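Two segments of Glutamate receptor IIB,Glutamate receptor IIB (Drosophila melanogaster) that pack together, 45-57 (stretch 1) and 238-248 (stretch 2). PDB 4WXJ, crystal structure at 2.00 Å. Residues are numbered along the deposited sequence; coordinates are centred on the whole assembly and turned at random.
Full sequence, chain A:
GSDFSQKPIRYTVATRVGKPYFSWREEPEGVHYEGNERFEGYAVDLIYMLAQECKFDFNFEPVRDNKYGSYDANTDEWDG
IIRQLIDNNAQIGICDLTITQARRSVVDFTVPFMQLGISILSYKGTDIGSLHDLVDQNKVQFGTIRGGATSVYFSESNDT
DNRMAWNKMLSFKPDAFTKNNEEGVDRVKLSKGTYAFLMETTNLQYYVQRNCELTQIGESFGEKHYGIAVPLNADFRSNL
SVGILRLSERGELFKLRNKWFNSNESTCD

Stretch 1 (45-57) DLIYMLAQECKFD
Stretch 2, residues 238-248: SNLSVGILRLS

Two helices, 45-54 and 238-248, cross with their N-to-C directions at 110° and their axes 9.4 Å apart at closest approach; the two stretches bury 527 Å², both sides summed. Register is set by two CA pairs: Glu53 CA lies 6.1 Å from Gly243 CA. Met49 CA lies 8.1 Å from Leu247 CA. The shorter separation falls where stretch 2 has no side chain. An ideal CB on Gly243 would point toward stretch 1 and lie 2.6 Å from Cys54 SG, a clash, and 3.1 Å from Leu50 CD2, so glycine leaves a hollow occupied by Cys54 SG and Leu50 CD2.

The main bump is Leu50 (chi1 m, chi2 t), a knob seated among Leu240, Gly243, Ile244 and Leu247. Its CD2 reaches backbone that no side chain covers, 3.6 Å from Gly243 C, and also lies 3.9 Å from Ile244 CG1 and 3.9 Å from Leu247 CD1. Leu247 (m, t) also points toward stretch 1, with the largest covered area, 91 Å². Besides Leu50, its CD1 meets Leu46 CD1 (Leu46 t, p) and Met49 CB (Met49 m, t, p), each at 3.9 Å. Branched and flexible apolar chains suit this largely buried seam, whose side-chain contacts are apolar.

Cys54 (m) is small enough to sit against the Asn239 to Gly243 turn of stretch 2: its SG lies 4.0 Å from Gly243 CA and 3.2 Å from Asn239 O, while its CB is 3.4 Å from Asn239 OD1 (Asn239 t). Lys55 leaves helical phi/psi with positive phi (59/83), and Phe56 becomes extended (-156/153). With chi1 p, the Phe56 ring turns obliquely to Leu240 (m, t), CE2 to CD2 3.9 Å.

At the margin, Glu53 (t, p) passes Gly243, CG to CA 4.1 Å, and approaches the guanidinium edge of Arg246 (t, p). Its OE2 makes a long salt bridge to Arg246 NE at 3.8 Å.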

ATOM      1  N   ASP A  45      -4.030  -2.566  15.038  1.00 28.01           N
ATOM      2  CA  ASP A  45      -3.133  -2.773  16.169  1.00 29.12           C
ATOM      3  C   ASP A  45      -2.201  -1.580  16.384  1.00 29.79           C
ATOM      4  O   ASP A  45      -1.967  -1.171  17.521  1.00 28.12           O
ATOM      5  CB  ASP A  45      -2.296  -4.040  15.968  1.00 23.21           C
ATOM      6  CG  ASP A  45      -3.114  -5.314  16.083  1.00 34.64           C
ATOM      7  OD1 ASP A  45      -4.282  -5.248  16.522  1.00 27.02           O
ATOM      8  OD2 ASP A  45      -2.575  -6.389  15.741  1.00 26.70           O
ATOM      9  N   LEU A  46      -1.673  -1.026  15.296  1.00 26.58           N
ATOM     10  CA  LEU A  46      -0.681   0.041  15.400  1.00 22.27           C
ATOM     11  C   LEU A  46      -1.298   1.334  15.937  1.00 25.58           C
ATOM     12  O   LEU A  46      -0.648   2.077  16.671  1.00 28.61           O
ATOM     13  CB  LEU A  46      -0.020   0.294  14.042  1.00 27.94           C
ATOM     14  CG  LEU A  46       1.040   1.402  14.007  1.00 19.69           C
ATOM     15  CD1 LEU A  46       2.138   1.159  15.038  1.00 30.53           C
ATOM     16  CD2 LEU A  46       1.640   1.525  12.615  1.00 28.52           C
ATOM     17  N   ILE A  47      -2.548   1.602  15.574  1.00 30.18           N
ATOM     18  CA  ILE A  47      -3.241   2.786  16.075  1.00 32.43           C
ATOM     19  C   ILE A  47      -3.572   2.610  17.556  1.00 22.73           C
ATOM     20  O   ILE A  47      -3.468   3.556  18.336  1.00 31.07           O
ATOM     21  CB  ILE A  47      -4.536   3.075  15.282  1.00 24.64           C
ATOM     22  CG1 ILE A  47      -4.209   3.490  13.843  1.00 23.61           C
ATOM     23  CG2 ILE A  47      -5.364   4.164  15.965  1.00 28.26           C
ATOM     24  CD1 ILE A  47      -3.470   4.815  13.705  1.00 28.55           C
ATOM     25  N   TYR A  48      -3.976   1.401  17.938  1.00 24.95           N
ATOM     26  CA  TYR A  48      -4.211   1.081  19.344  1.00 30.11           C
ATOM     27  C   TYR A  48      -2.938   1.264  20.161  1.00 34.77           C
ATOM     28  O   TYR A  48      -2.962   1.848  21.244  1.00 29.82           O
ATOM     29  CB  TYR A  48      -4.722  -0.355  19.503  1.00 26.09           C
ATOM     30  CG  TYR A  48      -6.229  -0.487  19.465  1.00 33.14           C
ATOM     31  CD1 TYR A  48      -7.004  -0.117  20.556  1.00 33.23           C
ATOM     32  CD2 TYR A  48      -6.875  -0.991  18.346  1.00 41.35           C
ATOM     33  CE1 TYR A  48      -8.381  -0.238  20.529  1.00 49.30           C
ATOM     34  CE2 TYR A  48      -8.251  -1.117  18.308  1.00 39.31           C
ATOM     35  CZ  TYR A  48      -9.000  -0.739  19.403  1.00 43.57           C
ATOM     36  OH  TYR A  48     -10.369  -0.864  19.371  1.00 38.81           O
ATOM     37  N   MET A  49      -1.827   0.755  19.636  1.00 28.31           N
ATOM     38  CA  MET A  49      -0.536   0.867  20.306  1.00 25.30           C
ATOM     39  C   MET A  49      -0.108   2.326  20.424  1.00 32.65           C
ATOM     40  O   MET A  49       0.413   2.746  21.457  1.00 33.10           O
ATOM     41  CB  MET A  49       0.527   0.064  19.552  1.00 28.14           C
ATOM     42  CG  MET A  49       0.311  -1.441  19.594  1.00 33.65           C
ATOM     43  SD  MET A  49       1.126  -2.316  18.242  1.00 36.41           S
ATOM     44  CE  MET A  49       2.845  -2.132  18.703  1.00 29.40           C
ATOM     45  N   LEU A  50      -0.330   3.093  19.360  1.00 24.16           N
ATOM     46  CA  LEU A  50       0.020   4.509  19.351  1.00 21.55           C
ATOM     47  C   LEU A  50      -0.926   5.315  20.231  1.00 26.85           C
ATOM     48  O   LEU A  50      -0.520   6.293  20.859  1.00 35.58           O
ATOM     49  CB  LEU A  50      -0.002   5.059  17.923  1.00 26.20           C
ATOM     50  CG  LEU A  50       1.176   4.675  17.029  1.00 23.64           C
ATOM     51  CD1 LEU A  50       0.904   5.079  15.586  1.00 25.69           C
ATOM     52  CD2 LEU A  50       2.458   5.322  17.525  1.00 20.65           C
ATOM     53  N   ALA A  51      -2.190   4.909  20.263  1.00 35.62           N
ATOM     54  CA  ALA A  51      -3.184   5.582  21.088  1.00 39.98           C
ATOM     55  C   ALA A  51      -2.810   5.462  22.559  1.00 45.24           C
ATOM     56  O   ALA A  51      -2.994   6.400  23.335  1.00 42.66           O
ATOM     57  CB  ALA A  51      -4.563   5.000  20.842  1.00 44.98           C
ATOM     58  N   GLN A  52      -2.279   4.304  22.932  1.00 38.40           N
ATOM     59  CA  GLN A  52      -1.860   4.061  24.306  1.00 41.77           C
ATOM     60  C   GLN A  52      -0.522   4.741  24.580  1.00 38.85           C
ATOM     61  O   GLN A  52      -0.260   5.197  25.692  1.00 37.51           O
ATOM     62  CB  GLN A  52      -1.753   2.560  24.579  1.00 44.25           C
ATOM     63  CG  GLN A  52      -1.856   2.196  26.050  1.00 61.06           C
ATOM     64  CD  GLN A  52      -0.888   1.104  26.453  1.00 69.95           C
ATOM     65  OE1 GLN A  52      -0.629   0.170  25.692  1.00 70.86           O
ATOM     66  NE2 GLN A  52      -0.340   1.217  27.658  1.00 73.90           N
ATOM     67  N   GLU A  53       0.321   4.806  23.553  1.00 34.35           N
ATOM     68  CA  GLU A  53       1.650   5.392  23.681  1.00 31.99           C
ATOM     69  C   GLU A  53       1.589   6.917  23.678  1.00 39.36           C
ATOM     70  O   GLU A  53       2.269   7.575  24.466  1.00 42.08           O
ATOM     71  CB  GLU A  53       2.554   4.904  22.545  1.00 36.99           C
ATOM     72  CG  GLU A  53       4.007   5.337  22.666  1.00 43.29           C
ATOM     73  CD  GLU A  53       4.700   4.731  23.870  1.00 45.35           C
ATOM     74  OE1 GLU A  53       4.315   3.619  24.287  1.00 41.12           O
ATOM     75  OE2 GLU A  53       5.630   5.373  24.401  1.00 58.97           O
ATOM     76  N   CYS A  54       0.771   7.469  22.788  1.00 41.42           N
ATOM     77  CA  CYS A  54       0.685   8.915  22.601  1.00 42.80           C
ATOM     78  C   CYS A  54      -0.502   9.527  23.344  1.00 49.30           C
ATOM     79  O   CYS A  54      -0.653  10.748  23.383  1.00 46.23           O
ATOM     80  CB  CYS A  54       0.585   9.242  21.110  1.00 45.00           C
ATOM     81  SG  CYS A  54       1.932   8.563  20.114  1.00 45.16           S
ATOM     82  N   LYS A  55      -1.339   8.671  23.923  1.00 49.72           N
ATOM     83  CA  LYS A  55      -2.505   9.101  24.694  1.00 51.51           C
ATOM     84  C   LYS A  55      -3.473   9.942  23.866  1.00 43.18           C
ATOM     85  O   LYS A  55      -3.451  11.172  23.913  1.00 48.06           O
ATOM     86  CB  LYS A  55      -2.068   9.882  25.938  1.00 57.60           C
ATOM     87  CG  LYS A  55      -1.193   9.085  26.900  1.00 62.47           C
ATOM     88  CD  LYS A  55      -1.860   7.780  27.319  1.00 71.57           C
ATOM     89  CE  LYS A  55      -1.015   7.004  28.311  1.00 76.24           C
ATOM     90  NZ  LYS A  55      -1.531   5.618  28.492  1.00 76.24           N
ATOM     91  N   PHE A  56      -4.323   9.255  23.107  1.00 34.09           N
ATOM     92  CA  PHE A  56      -5.406   9.898  22.375  1.00 41.47           C
ATOM     93  C   PHE A  56      -6.511   8.883  22.109  1.00 45.28           C
ATOM     94  O   PHE A  56      -6.254   7.679  22.052  1.00 41.32           O
ATOM     95  CB  PHE A  56      -4.903  10.505  21.056  1.00 44.68           C
ATOM     96  CG  PHE A  56      -4.337   9.496  20.085  1.00 33.91           C
ATOM     97  CD1 PHE A  56      -5.172   8.694  19.322  1.00 33.59           C
ATOM     98  CD2 PHE A  56      -2.967   9.371  19.920  1.00 37.97           C
ATOM     99  CE1 PHE A  56      -4.652   7.775  18.429  1.00 39.70           C
ATOM    100  CE2 PHE A  56      -2.441   8.454  19.024  1.00 29.42           C
ATOM    101  CZ  PHE A  56      -3.285   7.656  18.279  1.00 25.96           C
ATOM    102  N   ASP A  57      -7.739   9.370  21.964  1.00 37.73           N
ATOM    103  CA  ASP A  57      -8.841   8.535  21.505  1.00 37.33           C
ATOM    104  C   ASP A  57      -8.910   8.622  19.989  1.00 34.93           C
ATOM    105  O   ASP A  57      -8.323   9.523  19.390  1.00 42.91           O
ATOM    106  CB  ASP A  57     -10.166   8.967  22.135  1.00 53.89           C
ATOM    107  CG  ASP A  57     -10.379   8.362  23.506  1.00 63.15           C
ATOM    108  OD1 ASP A  57     -10.991   7.275  23.586  1.00 67.55           O
ATOM    109  OD2 ASP A  57      -9.933   8.969  24.502  1.00 66.56           O
ATOM    110  N   SER A 238       4.685  15.206  15.347  1.00 28.55           N
ATOM    111  CA  SER A 238       5.860  14.806  16.113  1.00 27.43           C
ATOM    112  C   SER A 238       5.486  13.815  17.205  1.00 32.74           C
ATOM    113  O   SER A 238       6.219  12.863  17.471  1.00 33.38           O
ATOM    114  CB  SER A 238       6.539  16.029  16.732  1.00 36.01           C
ATOM    115  OG  SER A 238       7.010  16.914  15.730  1.00 43.80           O
ATOM    116  N   ASN A 239       4.342  14.049  17.837  1.00 36.58           N
ATOM    117  CA  ASN A 239       3.854  13.158  18.879  1.00 39.63           C
ATOM    118  C   ASN A 239       3.645  11.745  18.335  1.00 33.68           C
ATOM    119  O   ASN A 239       3.984  10.763  18.993  1.00 36.15           O
ATOM    120  CB  ASN A 239       2.557  13.709  19.475  1.00 51.28           C
ATOM    121  CG  ASN A 239       1.939  12.780  20.500  1.00 61.08           C
ATOM    122  OD1 ASN A 239       0.723  12.594  20.527  1.00 68.53           O
ATOM    123  ND2 ASN A 239       2.773  12.187  21.349  1.00 60.97           N
ATOM    124  N   LEU A 240       3.104  11.648  17.126  1.00 26.60           N
ATOM    125  CA  LEU A 240       2.915  10.352  16.481  1.00 26.62           C
ATOM    126  C   LEU A 240       4.253   9.728  16.081  1.00 27.54           C
ATOM    127  O   LEU A 240       4.450   8.520  16.220  1.00 26.33           O
ATOM    128  CB  LEU A 240       2.017  10.490  15.250  1.00 30.79           C
ATOM    129  CG  LEU A 240       0.513  10.636  15.500  1.00 26.54           C
ATOM    130  CD1 LEU A 240      -0.209  10.992  14.210  1.00 30.17           C
ATOM    131  CD2 LEU A 240      -0.070   9.361  16.091  1.00 32.60           C
ATOM    132  N   SER A 241       5.170  10.556  15.588  1.00 24.47           N
ATOM    133  CA  SER A 241       6.462  10.070  15.113  1.00 19.53           C
ATOM    134  C   SER A 241       7.316   9.511  16.248  1.00 31.24           C
ATOM    135  O   SER A 241       7.946   8.462  16.100  1.00 22.94           O
ATOM    136  CB  SER A 241       7.220  11.188  14.397  1.00 20.05           C
ATOM    137  OG  SER A 241       6.596  11.517  13.169  1.00 31.98           O
ATOM    138  N   VAL A 242       7.345  10.215  17.376  1.00 28.77           N
ATOM    139  CA  VAL A 242       8.110   9.762  18.534  1.00 27.36           C
ATOM    140  C   VAL A 242       7.545   8.436  19.036  1.00 19.90           C
ATOM    141  O   VAL A 242       8.288   7.560  19.478  1.00 25.10           O
ATOM    142  CB  VAL A 242       8.096  10.811  19.669  1.00 28.23           C
ATOM    143  CG1 VAL A 242       8.715  10.246  20.943  1.00 33.39           C
ATOM    144  CG2 VAL A 242       8.845  12.065  19.240  1.00 25.04           C
ATOM    145  N   GLY A 243       6.226   8.297  18.958  1.00 26.25           N
ATOM    146  CA  GLY A 243       5.558   7.065  19.342  1.00 24.92           C
ATOM    147  C   GLY A 243       5.940   5.891  18.459  1.00 27.48           C
ATOM    148  O   GLY A 243       6.225   4.799  18.956  1.00 23.19           O
ATOM    149  N   ILE A 244       5.941   6.113  17.148  1.00 28.86           N
ATOM    150  CA  ILE A 244       6.331   5.082  16.190  1.00 13.78           C
ATOM    151  C   ILE A 244       7.761   4.609  16.445  1.00 17.09           C
ATOM    152  O   ILE A 244       8.047   3.413  16.406  1.00 16.33           O
ATOM    153  CB  ILE A 244       6.208   5.601  14.740  1.00 13.70           C
ATOM    154  CG1 ILE A 244       4.735   5.781  14.370  1.00 13.75           C
ATOM    155  CG2 ILE A 244       6.868   4.639  13.755  1.00 13.61           C
ATOM    156  CD1 ILE A 244       4.509   6.586  13.100  1.00 30.10           C
ATOM    157  N   LEU A 245       8.656   5.556  16.702  1.00 18.62           N
ATOM    158  CA  LEU A 245      10.053   5.239  16.968  1.00 13.67           C
ATOM    159  C   LEU A 245      10.231   4.491  18.292  1.00 13.84           C
ATOM    160  O   LEU A 245      11.116   3.647  18.414  1.00 19.82           O
ATOM    161  CB  LEU A 245      10.888   6.520  16.965  1.00 14.74           C
ATOM    162  CG  LEU A 245      11.029   7.165  15.584  1.00 19.33           C
ATOM    163  CD1 LEU A 245      11.509   8.603  15.699  1.00 20.84           C
ATOM    164  CD2 LEU A 245      11.977   6.358  14.710  1.00 17.77           C
ATOM    165  N   ARG A 246       9.394   4.795  19.280  1.00 28.08           N
ATOM    166  CA  ARG A 246       9.427   4.065  20.546  1.00 23.48           C
ATOM    167  C   ARG A 246       9.097   2.595  20.315  1.00 24.54           C
ATOM    168  O   ARG A 246       9.839   1.706  20.734  1.00 20.21           O
ATOM    169  CB  ARG A 246       8.445   4.666  21.554  1.00 30.45           C
ATOM    170  CG  ARG A 246       8.419   3.951  22.903  1.00 34.74           C
ATOM    171  CD  ARG A 246       9.664   4.259  23.716  1.00 45.21           C
ATOM    172  NE  ARG A 246       9.411   5.309  24.698  1.00 52.70           N
ATOM    173  CZ  ARG A 246      10.355   6.054  25.266  1.00 59.90           C
ATOM    174  NH1 ARG A 246      11.631   5.882  24.948  1.00 66.03           N
ATOM    175  NH2 ARG A 246      10.018   6.983  26.149  1.00 66.54           N
ATOM    176  N   LEU A 247       7.972   2.352  19.648  1.00 22.44           N
ATOM    177  CA  LEU A 247       7.527   0.996  19.350  1.00 17.06           C
ATOM    178  C   LEU A 247       8.560   0.252  18.511  1.00 18.08           C
ATOM    179  O   LEU A 247       8.768  -0.948  18.686  1.00 20.02           O
ATOM    180  CB  LEU A 247       6.181   1.028  18.623  1.00 22.32           C
ATOM    181  CG  LEU A 247       5.027   1.691  19.382  1.00 21.60           C
ATOM    182  CD1 LEU A 247       3.798   1.821  18.492  1.00 22.01           C
ATOM    183  CD2 LEU A 247       4.690   0.917  20.647  1.00 25.18           C
ATOM    184  N   SER A 248       9.206   0.970  17.598  1.00 21.37           N
ATOM    185  CA  SER A 248      10.231   0.379  16.748  1.00 15.22           C
ATOM    186  C   SER A 248      11.432  -0.078  17.567  1.00 13.60           C
ATOM    187  O   SER A 248      11.868  -1.223  17.465  1.00 13.96           O
ATOM    188  CB  SER A 248      10.684   1.378  15.683  1.00 22.13           C
ATOM    189  OG  SER A 248      11.684   0.814  14.851  1.00 21.47           O
TER